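Local coordinates for adhesion and penetration protein autotransporter (Haemophilus influenzae, PDB 3SYJ) that promotes bacterial adherence to and invasion of host cells, self-associates between bacteria to drive aggregation, and is probably a serine protease, at residues 63-67 / 259-263; 97-103 / 116-122; 768-774 / 789-794. All coordinates share one frame; numbering follows the deposited sequence.

Contacts 1 and 2 belong to the N-terminal S6 peptidase domain and contact 3 to the beta-helical stalk of the passenger, on the opposite side of the chain's centre. The first two lie with centres about 9 Å apart and touch: Gln66 O probably accepts a hydrogen bond from Leu121 N, and Ile262 CG2 packs on Asn102 ND2. In sequence, both segments of contact 2 fall between those of contact 1. Contact 2 is the one near the active site, with the His117 side chain about 10 Å from that of Ser218, the probable catalytic serine. Contact 3 is remote, its nearest atoms about 62 Å from contact 1 and 65 Å from contact 2.

Contact 1: 63-67 / 259-263; sequences VENQY and FDEIF
Tyr67 meets three side chains of helix 256-266, and its ring forms an aromatic cluster with Phe259 and Phe263. Phe259 presents its edge to the face of Tyr67 in a T-shaped pair, centroids 5.2 Å apart and planes at 86°; its CE1 also reaches Tyr67 CB at 3.5 Å. Phe259 has CG anti to its backbone N (chi1 172°), which carries the ring off the helix into this position. Phe263 comes in obliquely, planes at 56°, with CD1 3.5 Å from Tyr67 CE2. Aliphatic contacts fill in around the rings: Ile262 CG2 lies 3.7 Å from Tyr67 CE1, Val63 CG2 approaches Phe259 CE1, and Glu64 lays CG at the edge of the Phe259 ring, 3.5 Å from CZ. The polar groups are bonded separately. The Glu64 chain bends so that OE2 takes the N-H of Asn65 at 2.7 Å, from above the carboxylate plane. A water donates to Tyr67 OH at 2.8 Å and to Phe263 O, linking turn and helix, while Asp266 hydrogen-bonds the same hydroxyl. The helix is thus held against the Glu64-Tyr67 type I turn mainly by apolar and aromatic packing, and the phenol is hydrogen-bonded at its hydroxyl.

Contact 2: 97-103 / 116-122; sequences KIVKRNN and YHNPRLH
Lys97 lays its aliphatic chain over one face of the His122 ring, a CH-pi contact with CG 4.2 Å from the ring centroid, while its carbonyl takes a weak bond from His122 N. Ile98 and Leu121 form an antiparallel non-hydrogen-bonded pair, and Ile98 CG1 packs on Pro119 CB at 3.9 Å. Val99 N then donates to Arg120 O. With CG1 anti to the carbonyl carbon (chi1 -58°), Val99 directs that methyl at His122 CB, 3.4 Å away; CG2 crosses the Arg120 chain at a slant, touching CB, CG and CD. Here the register slips by one, a beta bulge, so that Lys100 O receives Arg120 N at 2.7 Å in a hydrogen-bonded pair. Both long side chains leave for other partners, Lys100 for Asp317 and Arg120 for Asn335. Arg101, whose NE is tied to Ile329 O, brings NH1 to the edge of the His117 ring. Asn102 bonds to Asn118 through backbone and side chain: its O accepts Asn118 N from above the carbonyl plane, and ND2 gives a nearly straight bond to Asn118 O at 2.9 Å. Finally Asn103 OD1 accepts His117 ND1 at 2.9 Å, amide and imidazole nearly coplanar, 12° apart; with NE2 bound to Tyr77 OH, both ring nitrogens are hydrogen-bonded, which would hold the ring's orientation. This bulged pair joins middle strand 96-100 of a three-stranded antiparallel sheet to outer strand 120-121, consistent with the chymotrypsin-like fold of S6 peptidases.

Contact 3: 768-774 / 789-794; sequences LTDSAQF and KGTTVT
Strands 773-777 and 792-796 run parallel, Gln773 beside Thr792 and Phe774 beside Val793, held by backbone bonds from Thr792 N to Ala772 O, Phe774 N to Thr792 O and Thr794 N to Phe774 O. Before the strands, the Thr769-Ala772 type II' turn brings Asp770 O over Gly790, 3.1 Å from its CA, a close approach that suits Gly790, whose positive phi (104°) and lack of a side chain leave room for the oxygen. Thr791 has OG1 between backbone N and carbonyl carbon (chi1 61°), where it is bonded to Asp788 O; this leaves CG2 anti to the carbonyl carbon, tight against Leu768 CB at 3.5 Å and beside Thr769 O. Deeper in, Leu768 CD1 touches Val793 CG2 at 4.0 Å, the two side chains crossing at about a right angle, and Val793 CG1 meets the edge of the Phe774 ring at 4.3 Å from CD2. Ile785 of strand 785-787 packs against all three of these apolar side chains. On the other face, Gln773 runs alongside Thr792, CG 4.0 Å from CB, and its NE2 donates at 2.8 Å to a water that also hydrogen-bonds Thr794 OG1. Leucine, valine and phenylalanine thus line the interior of successive beta-helix coils, whereas Thr792, Gln773 and the water shared with Thr794 lie on the other face, and the parallel backbone bonds tie one coil to the next.

Contact 1: 63-67 / 259-263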
loop_
_atom_site.group_PDB
_atom_site.type_symbol
_atom_site.label_atom_id
_atom_site.label_comp_id
_atom_site.label_asym_id
_atom_site.label_seq_id
_atom_site.Cartn_x
_atom_site.Cartn_y
_atom_site.Cartn_z
ATOM N N VAL A 63 4.015 -63.959 9.495
ATOM C CA VAL A 63 2.618 -64.295 9.243
ATOM C C VAL A 63 1.711 -64.055 10.464
ATOM O O VAL A 63 0.485 -64.089 10.351
ATOM C CB VAL A 63 2.462 -65.764 8.759
ATOM C CG1 VAL A 63 3.251 -66.007 7.472
ATOM C CG2 VAL A 63 2.910 -66.727 9.836
ATOM N N GLU A 64 2.316 -63.827 11.626
ATOM C CA GLU A 64 1.577 -63.396 12.808
ATOM C C GLU A 64 2.538 -62.584 13.659
ATOM O O GLU A 64 3.707 -62.442 13.299
ATOM C CB GLU A 64 1.043 -64.593 13.591
ATOM C CG GLU A 64 -0.474 -64.546 13.841
ATOM C CD GLU A 64 -0.932 -63.303 14.606
ATOM O OE1 GLU A 64 -1.920 -62.669 14.172
ATOM O OE2 GLU A 64 -0.305 -62.961 15.634
ATOM N N ASN A 65 2.060 -62.054 14.781
ATOM C CA ASN A 65 2.890 -61.210 15.632
ATOM C C ASN A 65 4.161 -61.905 16.126
ATOM O O ASN A 65 5.213 -61.274 16.249
ATOM C CB ASN A 65 2.072 -60.653 16.803
ATOM C CG ASN A 65 0.954 -59.732 16.346
ATOM O OD1 ASN A 65 -0.166 -59.789 16.867
ATOM N ND2 ASN A 65 1.249 -58.878 15.363
ATOM N N GLN A 66 4.072 -63.201 16.411
ATOM C CA GLN A 66 5.257 -63.950 16.835
ATOM C C GLN A 66 5.468 -65.237 16.039
ATOM O O GLN A 66 6.028 -66.198 16.557
ATOM C CB GLN A 66 5.228 -64.246 18.347
ATOM C CG GLN A 66 4.022 -65.062 18.836
ATOM C CD GLN A 66 4.116 -65.466 20.321
ATOM O OE1 GLN A 66 5.198 -65.458 20.917
ATOM N NE2 GLN A 66 2.975 -65.828 20.911
ATOM N N TYR A 67 5.022 -65.262 14.785
ATOM C CA TYR A 67 5.212 -66.446 13.942
ATOM C C TYR A 67 5.748 -66.126 12.544
ATOM O O TYR A 67 5.364 -65.135 11.922
ATOM C CB TYR A 67 3.920 -67.256 13.824
ATOM C CG TYR A 67 3.431 -67.827 15.127
ATOM C CD1 TYR A 67 3.789 -69.106 15.522
ATOM C CD2 TYR A 67 2.606 -67.084 15.962
ATOM C CE1 TYR A 67 3.340 -69.631 16.712
ATOM C CE2 TYR A 67 2.151 -67.598 17.157
ATOM C CZ TYR A 67 2.520 -68.872 17.528
ATOM O OH TYR A 67 2.072 -69.392 18.718
ATOM N N PHE A 259 -1.325 -73.583 10.421
ATOM C CA PHE A 259 -0.902 -72.492 11.279
ATOM C C PHE A 259 -1.894 -72.273 12.418
ATOM O O PHE A 259 -1.490 -72.022 13.548
ATOM C CB PHE A 259 -0.729 -71.191 10.511
ATOM C CG PHE A 259 -0.487 -70.022 11.406
ATOM C CD1 PHE A 259 0.750 -69.842 12.001
ATOM C CD2 PHE A 259 -1.509 -69.136 11.704
ATOM C CE1 PHE A 259 0.978 -68.776 12.852
ATOM C CE2 PHE A 259 -1.287 -68.072 12.555
ATOM C CZ PHE A 259 -0.038 -67.896 13.130
ATOM N N ASP A 260 -3.187 -72.363 12.112
ATOM C CA ASP A 260 -4.229 -72.206 13.121
ATOM C C ASP A 260 -4.076 -73.231 14.234
ATOM O O ASP A 260 -4.290 -72.919 15.404
ATOM C CB ASP A 260 -5.626 -72.300 12.495
ATOM C CG ASP A 260 -5.998 -71.051 11.709
ATOM O OD1 ASP A 260 -5.243 -70.055 11.787
ATOM O OD2 ASP A 260 -7.042 -71.064 11.014
ATOM N N GLU A 261 -3.694 -74.452 13.880
ATOM C CA GLU A 261 -3.469 -75.473 14.897
ATOM C C GLU A 261 -2.299 -75.118 15.813
ATOM O O GLU A 261 -2.349 -75.368 17.014
ATOM C CB GLU A 261 -3.248 -76.842 14.260
ATOM C CG GLU A 261 -4.489 -77.410 13.599
ATOM C CD GLU A 261 -4.203 -78.695 12.855
ATOM O OE1 GLU A 261 -3.114 -79.267 13.065
ATOM O OE2 GLU A 261 -5.064 -79.130 12.060
ATOM N N ILE A 262 -1.245 -74.542 15.242
ATOM C CA ILE A 262 -0.084 -74.139 16.025
ATOM C C ILE A 262 -0.480 -73.000 16.951
ATOM O O ILE A 262 -0.140 -72.986 18.125
ATOM C CB ILE A 262 1.072 -73.640 15.123
ATOM C CG1 ILE A 262 1.515 -74.728 14.142
ATOM C CG2 ILE A 262 2.241 -73.137 15.968
ATOM C CD1 ILE A 262 1.751 -76.073 14.776
ATOM N N PHE A 263 -1.213 -72.041 16.406
ATOM C CA PHE A 263 -1.546 -70.840 17.145
ATOM C C PHE A 263 -2.416 -71.155 18.353
ATOM O O PHE A 263 -2.141 -70.684 19.455
ATOM C CB PHE A 263 -2.246 -69.839 16.233
ATOM C CG PHE A 263 -2.364 -68.457 16.820
ATOM C CD1 PHE A 263 -1.306 -67.565 16.746
ATOM C CD2 PHE A 263 -3.539 -68.043 17.428
ATOM C CE1 PHE A 263 -1.414 -66.293 17.270
ATOM C CE2 PHE A 263 -3.650 -66.771 17.954
ATOM C CZ PHE A 263 -2.587 -65.895 17.874
HETATM O O HOH W 1 -0.211 -68.375 20.030
#

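Contact 2: 97-103 / 116-122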
loop_
_atom_site.group_PDB
_atom_site.type_symbol
_atom_site.label_atom_id
_atom_site.label_comp_id
_atom_site.label_asym_id
_atom_site.label_seq_id
_atom_site.Cartn_x
_atom_site.Cartn_y
_atom_site.Cartn_z
ATOM N N LYS A 97 14.251 -64.438 18.429
ATOM C CA LYS A 97 14.700 -65.831 18.526
ATOM C C LYS A 97 13.596 -66.855 18.310
ATOM O O LYS A 97 12.507 -66.733 18.855
ATOM C CB LYS A 97 15.332 -66.101 19.894
ATOM C CG LYS A 97 16.530 -65.236 20.228
ATOM C CD LYS A 97 16.930 -65.396 21.694
ATOM C CE LYS A 97 18.033 -64.417 22.079
ATOM N NZ LYS A 97 18.432 -64.562 23.507
ATOM N N ILE A 98 13.901 -67.886 17.532
ATOM C CA ILE A 98 13.012 -69.026 17.367
ATOM C C ILE A 98 13.007 -69.871 18.645
ATOM O O ILE A 98 14.064 -70.292 19.119
ATOM C CB ILE A 98 13.462 -69.901 16.169
ATOM C CG1 ILE A 98 13.188 -69.176 14.843
ATOM C CG2 ILE A 98 12.781 -71.267 16.199
ATOM C CD1 ILE A 98 13.882 -69.798 13.638
ATOM N N VAL A 99 11.822 -70.114 19.200
ATOM C CA VAL A 99 11.692 -70.901 20.422
ATOM C C VAL A 99 11.030 -72.237 20.126
ATOM O O VAL A 99 11.036 -73.142 20.955
ATOM C CB VAL A 99 10.873 -70.152 21.496
ATOM C CG1 VAL A 99 11.524 -68.813 21.807
ATOM C CG2 VAL A 99 9.434 -69.949 21.039
ATOM N N LYS A 100 10.455 -72.354 18.938
ATOM C CA LYS A 100 9.802 -73.581 18.515
ATOM C C LYS A 100 9.682 -73.544 16.997
ATOM O O LYS A 100 9.130 -72.593 16.443
ATOM C CB LYS A 100 8.428 -73.684 19.166
ATOM C CG LYS A 100 7.660 -74.936 18.820
ATOM C CD LYS A 100 8.375 -76.166 19.339
ATOM C CE LYS A 100 7.466 -77.374 19.275
ATOM N NZ LYS A 100 8.213 -78.645 19.439
ATOM N N ARG A 101 10.208 -74.572 16.329
ATOM C CA ARG A 101 10.279 -74.601 14.866
ATOM C C ARG A 101 8.959 -74.982 14.213
ATOM O O ARG A 101 8.648 -74.525 13.115
ATOM C CB ARG A 101 11.370 -75.568 14.396
ATOM C CG ARG A 101 12.725 -75.311 15.020
ATOM C CD ARG A 101 13.854 -75.770 14.117
ATOM N NE ARG A 101 14.976 -74.850 14.235
ATOM C CZ ARG A 101 15.452 -74.106 13.243
ATOM N NH1 ARG A 101 14.940 -74.182 12.023
ATOM N NH2 ARG A 101 16.469 -73.301 13.470
ATOM N N ASN A 102 8.190 -75.822 14.895
ATOM C CA ASN A 102 6.952 -76.355 14.347
ATOM C C ASN A 102 7.158 -76.936 12.953
ATOM O O ASN A 102 6.511 -76.526 11.993
ATOM C CB ASN A 102 5.850 -75.293 14.342
ATOM C CG ASN A 102 5.453 -74.856 15.750
ATOM O OD1 ASN A 102 5.175 -75.686 16.612
ATOM N ND2 ASN A 102 5.426 -73.552 15.982
ATOM N N ASN A 103 8.070 -77.897 12.859
ATOM C CA ASN A 103 8.263 -78.655 11.632
ATOM C C ASN A 103 7.034 -79.511 11.347
ATOM O O ASN A 103 6.600 -80.299 12.184
ATOM C CB ASN A 103 9.524 -79.523 11.714
ATOM C CG ASN A 103 10.803 -78.698 11.785
ATOM O OD1 ASN A 103 10.899 -77.629 11.186
ATOM N ND2 ASN A 103 11.791 -79.196 12.516
ATOM N N TYR A 116 8.372 -77.907 5.504
ATOM C CA TYR A 116 7.544 -76.760 5.839
ATOM C C TYR A 116 7.526 -76.601 7.344
ATOM O O TYR A 116 7.289 -77.568 8.062
ATOM C CB TYR A 116 6.120 -77.005 5.334
ATOM C CG TYR A 116 5.184 -75.824 5.461
ATOM C CD1 TYR A 116 4.731 -75.157 4.336
ATOM C CD2 TYR A 116 4.745 -75.381 6.708
ATOM C CE1 TYR A 116 3.868 -74.083 4.438
ATOM C CE2 TYR A 116 3.877 -74.303 6.822
ATOM C CZ TYR A 116 3.446 -73.659 5.681
ATOM O OH TYR A 116 2.590 -72.590 5.765
ATOM N N HIS A 117 7.788 -75.394 7.831
ATOM C CA HIS A 117 7.648 -75.135 9.266
ATOM C C HIS A 117 7.161 -73.716 9.605
ATOM O O HIS A 117 7.311 -72.785 8.809
ATOM C CB HIS A 117 8.925 -75.505 10.046
ATOM C CG HIS A 117 10.091 -74.597 9.797
ATOM N ND1 HIS A 117 11.375 -74.919 10.184
ATOM C CD2 HIS A 117 10.174 -73.385 9.196
ATOM C CE1 HIS A 117 12.198 -73.943 9.839
ATOM N NE2 HIS A 117 11.495 -73.000 9.238
ATOM N N ASN A 118 6.570 -73.573 10.792
ATOM C CA ASN A 118 5.999 -72.310 11.263
ATOM C C ASN A 118 6.598 -71.876 12.600
ATOM O O ASN A 118 5.939 -71.966 13.634
ATOM C CB ASN A 118 4.489 -72.450 11.430
ATOM C CG ASN A 118 3.717 -71.891 10.259
ATOM O OD1 ASN A 118 3.913 -70.741 9.866
ATOM N ND2 ASN A 118 2.815 -72.691 9.707
ATOM N N PRO A 119 7.853 -71.404 12.583
ATOM C CA PRO A 119 8.573 -71.046 13.809
ATOM C C PRO A 119 7.856 -69.999 14.653
ATOM O O PRO A 119 7.251 -69.060 14.126
ATOM C CB PRO A 119 9.895 -70.479 13.287
ATOM C CG PRO A 119 10.076 -71.105 11.952
ATOM C CD PRO A 119 8.689 -71.253 11.384
ATOM N N ARG A 120 7.930 -70.181 15.968
ATOM C CA ARG A 120 7.432 -69.218 16.941
ATOM C C ARG A 120 8.633 -68.427 17.462
ATOM O O ARG A 120 9.685 -69.004 17.742
ATOM C CB ARG A 120 6.736 -69.962 18.087
ATOM C CG ARG A 120 6.097 -69.091 19.154
ATOM C CD ARG A 120 5.639 -69.935 20.339
ATOM N NE ARG A 120 4.695 -69.217 21.190
ATOM C CZ ARG A 120 4.497 -69.475 22.482
ATOM N NH1 ARG A 120 5.179 -70.439 23.087
ATOM N NH2 ARG A 120 3.619 -68.761 23.174
ATOM N N LEU A 121 8.478 -67.110 17.563
ATOM C CA LEU A 121 9.543 -66.217 18.019
ATOM C C LEU A 121 9.365 -65.896 19.497
ATOM O O LEU A 121 8.281 -66.053 20.035
ATOM C CB LEU A 121 9.524 -64.930 17.200
ATOM C CG LEU A 121 9.610 -65.155 15.691
ATOM C CD1 LEU A 121 9.508 -63.833 14.935
ATOM C CD2 LEU A 121 10.894 -65.880 15.346
ATOM N N HIS A 122 10.424 -65.444 20.155
ATOM C CA HIS A 122 10.354 -65.226 21.592
ATOM C C HIS A 122 9.705 -63.891 21.968
ATOM O O HIS A 122 9.296 -63.708 23.113
ATOM C CB HIS A 122 11.725 -65.418 22.268
ATOM C CG HIS A 122 12.626 -64.222 22.203
ATOM N ND1 HIS A 122 12.983 -63.616 21.017
ATOM C CD2 HIS A 122 13.272 -63.543 23.182
ATOM C CE1 HIS A 122 13.794 -62.605 21.269
ATOM N NE2 HIS A 122 13.984 -62.537 22.575
#

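Contact 3: 768-774 / 789-794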
loop_
_atom_site.group_PDB
_atom_site.type_symbol
_atom_site.label_atom_id
_atom_site.label_comp_id
_atom_site.label_asym_id
_atom_site.label_seq_id
_atom_site.Cartn_x
_atom_site.Cartn_y
_atom_site.Cartn_z
ATOM N N LEU A 768 15.614 3.904 1.476
ATOM C CA LEU A 768 16.717 4.103 2.413
ATOM C C LEU A 768 16.513 5.360 3.239
ATOM O O LEU A 768 15.903 6.321 2.775
ATOM C CB LEU A 768 18.052 4.247 1.684
ATOM C CG LEU A 768 18.419 3.369 0.498
ATOM C CD1 LEU A 768 17.724 3.859 -0.761
ATOM C CD2 LEU A 768 19.929 3.378 0.329
ATOM N N THR A 769 17.042 5.348 4.460
ATOM C CA THR A 769 17.103 6.539 5.297
ATOM C C THR A 769 18.417 6.508 6.057
ATOM O O THR A 769 19.185 5.556 5.930
ATOM C CB THR A 769 15.956 6.597 6.312
ATOM O OG1 THR A 769 16.130 5.559 7.282
ATOM C CG2 THR A 769 14.611 6.422 5.621
ATOM N N ASP A 770 18.677 7.553 6.835
ATOM C CA ASP A 770 19.877 7.609 7.660
ATOM C C ASP A 770 21.144 7.473 6.815
ATOM O O ASP A 770 21.360 8.257 5.894
ATOM C CB ASP A 770 19.817 6.539 8.755
ATOM C CG ASP A 770 18.452 6.478 9.431
ATOM O OD1 ASP A 770 17.797 7.536 9.549
ATOM O OD2 ASP A 770 18.025 5.377 9.842
ATOM N N SER A 771 21.980 6.486 7.117
ATOM C CA SER A 771 23.239 6.319 6.391
ATOM C C SER A 771 23.259 5.049 5.546
ATOM O O SER A 771 24.326 4.586 5.132
ATOM C CB SER A 771 24.418 6.306 7.367
ATOM O OG SER A 771 24.321 7.390 8.273
ATOM N N ALA A 772 22.077 4.493 5.293
ATOM C CA ALA A 772 21.955 3.233 4.564
ATOM C C ALA A 772 22.501 3.337 3.143
ATOM O O ALA A 772 22.558 4.422 2.567
ATOM C CB ALA A 772 20.505 2.773 4.548
ATOM N N GLN A 773 22.908 2.203 2.580
ATOM C CA GLN A 773 23.406 2.171 1.211
ATOM C C GLN A 773 22.770 1.050 0.398
ATOM O O GLN A 773 22.600 -0.069 0.886
ATOM C CB GLN A 773 24.927 2.023 1.187
ATOM C CG GLN A 773 25.666 3.237 1.714
ATOM C CD GLN A 773 27.105 3.306 1.223
ATOM O OE1 GLN A 773 27.956 3.939 1.853
ATOM N NE2 GLN A 773 27.384 2.657 0.096
ATOM N N PHE A 774 22.423 1.362 -0.846
ATOM C CA PHE A 774 21.897 0.366 -1.767
ATOM C C PHE A 774 22.759 0.288 -3.012
ATOM O O PHE A 774 23.018 1.299 -3.667
ATOM C CB PHE A 774 20.451 0.672 -2.161
ATOM C CG PHE A 774 19.892 -0.273 -3.197
ATOM C CD1 PHE A 774 19.631 -1.598 -2.878
ATOM C CD2 PHE A 774 19.624 0.165 -4.487
ATOM C CE1 PHE A 774 19.113 -2.467 -3.826
ATOM C CE2 PHE A 774 19.106 -0.696 -5.438
ATOM C CZ PHE A 774 18.851 -2.015 -5.106
ATOM N N LYS A 789 18.148 12.006 3.326
ATOM C CA LYS A 789 19.384 12.567 3.855
ATOM C C LYS A 789 20.342 11.545 4.448
ATOM O O LYS A 789 19.992 10.813 5.370
ATOM C CB LYS A 789 19.062 13.670 4.871
ATOM C CG LYS A 789 18.196 14.790 4.296
ATOM C CD LYS A 789 17.891 15.866 5.329
ATOM C CE LYS A 789 17.336 17.114 4.663
ATOM N NZ LYS A 789 16.216 16.782 3.740
ATOM N N GLY A 790 21.557 11.512 3.906
ATOM C CA GLY A 790 22.604 10.626 4.388
ATOM C C GLY A 790 22.841 9.411 3.504
ATOM O O GLY A 790 23.957 8.885 3.430
ATOM N N THR A 791 21.790 8.976 2.813
ATOM C CA THR A 791 21.811 7.716 2.070
ATOM C C THR A 791 22.530 7.778 0.723
ATOM O O THR A 791 22.530 8.807 0.046
ATOM C CB THR A 791 20.385 7.183 1.840
ATOM O OG1 THR A 791 19.634 8.130 1.072
ATOM C CG2 THR A 791 19.692 6.961 3.164
ATOM N N THR A 792 23.138 6.657 0.343
ATOM C CA THR A 792 23.849 6.557 -0.925
ATOM C C THR A 792 23.347 5.394 -1.773
ATOM O O THR A 792 23.299 4.256 -1.318
ATOM C CB THR A 792 25.353 6.368 -0.712
ATOM O OG1 THR A 792 25.861 7.433 0.097
ATOM C CG2 THR A 792 26.072 6.366 -2.046
ATOM N N VAL A 793 22.970 5.695 -3.010
ATOM C CA VAL A 793 22.617 4.665 -3.972
ATOM C C VAL A 793 23.765 4.562 -4.958
ATOM O O VAL A 793 24.318 5.579 -5.375
ATOM C CB VAL A 793 21.316 5.006 -4.725
ATOM C CG1 VAL A 793 21.067 4.003 -5.835
ATOM C CG2 VAL A 793 20.142 5.040 -3.770
ATOM N N THR A 794 24.128 3.338 -5.325
ATOM C CA THR A 794 25.241 3.111 -6.238
ATOM C C THR A 794 24.889 2.103 -7.329
ATOM O O THR A 794 24.332 1.043 -7.049
ATOM C CB THR A 794 26.475 2.610 -5.475
ATOM O OG1 THR A 794 26.759 3.507 -4.393
ATOM C CG2 THR A 794 27.680 2.527 -6.397
HETATM O O HOH W 2 25.857 2.216 -2.231
#